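Local coordinates for tartronate semialdehyde reductase (Salmonella typhimurium, PDB 1VPD), which probably reduces tartronate semialdehyde to D-glycerate with NADH or NADPH, the last step in making D-glycerate from galactarate, at residues Cys62-Thr67 with Tyr152-Ala157. Residues are numbered along the deposited sequence; the frame is centred on the assembly and turned at random. Where two conformers were deposited one is given.
Sequences CDVIIT and YDLMKA
In the NAD-binding domain, a fold of the Rossmann type, one face of the central sheet meets helix 145-156 where V64 and I66 of strand 64-67 receive L154. The meeting is wholly apolar and buried, and one methyl group carries the helix's side of it: CD2 of L154 lies 4.1 Å from CG1 of V64 and 4.3 Å from CD1 of I66. V64 and L154 reach for each other tip to tip. The CB of L154 already points toward the strand, and with CG anti to the backbone N (chi1 172°) the isobutyl group carries on in that direction. With the CA atoms of V64 and L154 9.9 Å apart, the separation is one that the two side chains span between them.

Alternation along the strand sorts its residues. V64 and I66 direct their CB atoms toward the helix, whereas the CB of I65 between them points away, and its side chain touches I11 and T93. Beta-branched residues suit such a strand: they accept its extended backbone and give a compact hydrocarbon surface, and the longer I66 brings its terminal CD1 to the same leucine methyl that V64 meets. Leucine suits the helix, since its branch lies one carbon further out and leaves the helical backbone uncrowded.

Strand 64-67 runs parallel between strands 7-11 and 94-97, with V64 and I66 bonded through their backbones to G9 and I65 to V94 and I96. Alongside, V64 touches V8 and I96, I66 packs on F10, which lies within the span predicted to bind NAD(+), and M155 (selenomethionine) rests on I96. Helix 17-26 joins this apolar layer through L24, which touches I66, L154 and A157.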
loop_
_atom_site.group_PDB
_atom_site.type_symbol
_atom_site.label_atom_id
_atom_site.label_comp_id
_atom_site.label_asym_id
_atom_site.label_seq_id
_atom_site.Cartn_x
_atom_site.Cartn_y
_atom_site.Cartn_z
ATOM N N CYS A 62 -18.343 -15.125 -5.236
ATOM C CA CYS A 62 -18.153 -14.283 -4.047
ATOM C C CYS A 62 -18.986 -13.020 -4.145
ATOM O O CYS A 62 -18.991 -12.382 -5.188
ATOM C CB CYS A 62 -16.669 -13.891 -3.901
ATOM S SG CYS A 62 -15.539 -15.290 -3.737
ATOM N N ASP A 63 -19.664 -12.647 -3.067
ATOM C CA ASP A 63 -20.493 -11.433 -3.057
ATOM C C ASP A 63 -19.655 -10.189 -2.799
ATOM O O ASP A 63 -20.138 -9.074 -2.974
ATOM C CB ASP A 63 -21.531 -11.481 -1.933
ATOM C CG ASP A 63 -22.607 -12.531 -2.149
ATOM O OD1 ASP A 63 -23.005 -12.787 -3.307
ATOM O OD2 ASP A 63 -23.116 -13.123 -1.179
ATOM N N VAL A 64 -18.445 -10.406 -2.300
ATOM C CA VAL A 64 -17.484 -9.318 -2.056
ATOM C C VAL A 64 -16.098 -9.807 -2.455
ATOM O O VAL A 64 -15.734 -10.967 -2.212
ATOM C CB VAL A 64 -17.522 -8.815 -0.589
ATOM C CG1 VAL A 64 -17.143 -9.922 0.389
ATOM C CG2 VAL A 64 -16.612 -7.577 -0.399
ATOM N N ILE A 65 -15.326 -8.928 -3.085
ATOM C CA ILE A 65 -14.004 -9.269 -3.587
ATOM C C ILE A 65 -13.072 -8.150 -3.159
ATOM O O ILE A 65 -13.389 -6.982 -3.367
ATOM C CB ILE A 65 -13.992 -9.361 -5.125
ATOM C CG1 ILE A 65 -14.955 -10.447 -5.609
ATOM C CG2 ILE A 65 -12.595 -9.687 -5.639
ATOM C CD1 ILE A 65 -15.902 -9.976 -6.643
ATOM N N ILE A 66 -11.961 -8.515 -2.544
ATOM C CA ILE A 66 -10.856 -7.578 -2.277
ATOM C C ILE A 66 -9.786 -7.699 -3.362
ATOM O O ILE A 66 -9.397 -8.802 -3.732
ATOM C CB ILE A 66 -10.248 -7.879 -0.885
ATOM C CG1 ILE A 66 -11.246 -7.541 0.216
ATOM C CG2 ILE A 66 -8.888 -7.158 -0.675
ATOM C CD1 ILE A 66 -10.930 -8.228 1.528
ATOM N N THR A 67 -9.285 -6.560 -3.860
ATOM C CA THR A 67 -8.096 -6.556 -4.723
ATOM C C THR A 67 -6.976 -5.842 -3.986
ATOM O O THR A 67 -7.226 -4.874 -3.285
ATOM C CB THR A 67 -8.339 -5.879 -6.073
ATOM O OG1 THR A 67 -9.061 -4.641 -5.905
ATOM C CG2 THR A 67 -9.234 -6.748 -6.967
ATOM N N TYR A 152 -17.324 -3.155 7.274
ATOM C CA TYR A 152 -16.402 -2.692 8.304
ATOM C C TYR A 152 -15.715 -3.858 9.001
ATOM O O TYR A 152 -14.511 -3.864 9.140
ATOM C CB TYR A 152 -17.113 -1.768 9.327
ATOM C CG TYR A 152 -16.215 -1.355 10.472
ATOM C CD1 TYR A 152 -15.426 -0.211 10.385
ATOM C CD2 TYR A 152 -16.104 -2.138 11.616
ATOM C CE1 TYR A 152 -14.583 0.158 11.429
ATOM C CE2 TYR A 152 -15.260 -1.785 12.650
ATOM C CZ TYR A 152 -14.500 -0.629 12.552
ATOM O OH TYR A 152 -13.663 -0.286 13.578
ATOM N N ASP A 153 -16.474 -4.856 9.466
ATOM C CA ASP A 153 -15.876 -5.964 10.190
ATOM C C ASP A 153 -14.893 -6.741 9.339
ATOM O O ASP A 153 -13.867 -7.165 9.828
ATOM C CB ASP A 153 -16.944 -6.935 10.721
ATOM C CG ASP A 153 -17.771 -6.346 11.857
ATOM O OD1 ASP A 153 -17.361 -5.366 12.520
ATOM O OD2 ASP A 153 -18.883 -6.831 12.168
ATOM N N LEU A 154 -15.213 -6.936 8.066
ATOM C CA LEU A 154 -14.338 -7.666 7.165
ATOM C C LEU A 154 -13.007 -6.909 7.039
ATOM O O LEU A 154 -11.935 -7.497 7.141
ATOM C CB LEU A 154 -14.982 -7.778 5.784
ATOM C CG LEU A 154 -14.093 -8.357 4.668
ATOM C CD1 LEU A 154 -13.641 -9.770 4.986
ATOM C CD2 LEU A 154 -14.790 -8.308 3.332
HETATM N N MSE A 155 -13.098 -5.607 6.787
HETATM C CA MSE A 155 -11.872 -4.793 6.655
HETATM C C MSE A 155 -11.096 -4.748 7.975
HETATM O O MSE A 155 -9.854 -4.826 8.000
HETATM C CB MSE A 155 -12.213 -3.382 6.163
HETATM C CG MSE A 155 -12.681 -3.344 4.721
HETATM SE SE MSE A 155 -13.030 -1.568 4.030
HETATM C CE MSE A 155 -14.701 -1.141 4.991
ATOM N N LYS A 156 -11.827 -4.636 9.083
ATOM C CA LYS A 156 -11.218 -4.534 10.414
ATOM C C LYS A 156 -10.464 -5.798 10.813
ATOM O O LYS A 156 -9.543 -5.738 11.615
ATOM C CB LYS A 156 -12.264 -4.152 11.470
ATOM C CG LYS A 156 -11.712 -3.908 12.860
ATOM C CD LYS A 156 -10.884 -2.617 12.934
ATOM C CE LYS A 156 -10.399 -2.345 14.365
ATOM N NZ LYS A 156 -9.476 -3.423 14.853
ATOM N N ALA A 157 -10.831 -6.947 10.248
ATOM C CA ALA A 157 -10.103 -8.183 10.509
ATOM C C ALA A 157 -8.637 -8.165 10.070
ATOM O O ALA A 157 -7.842 -9.002 10.522
ATOM C CB ALA A 157 -10.832 -9.373 9.868
#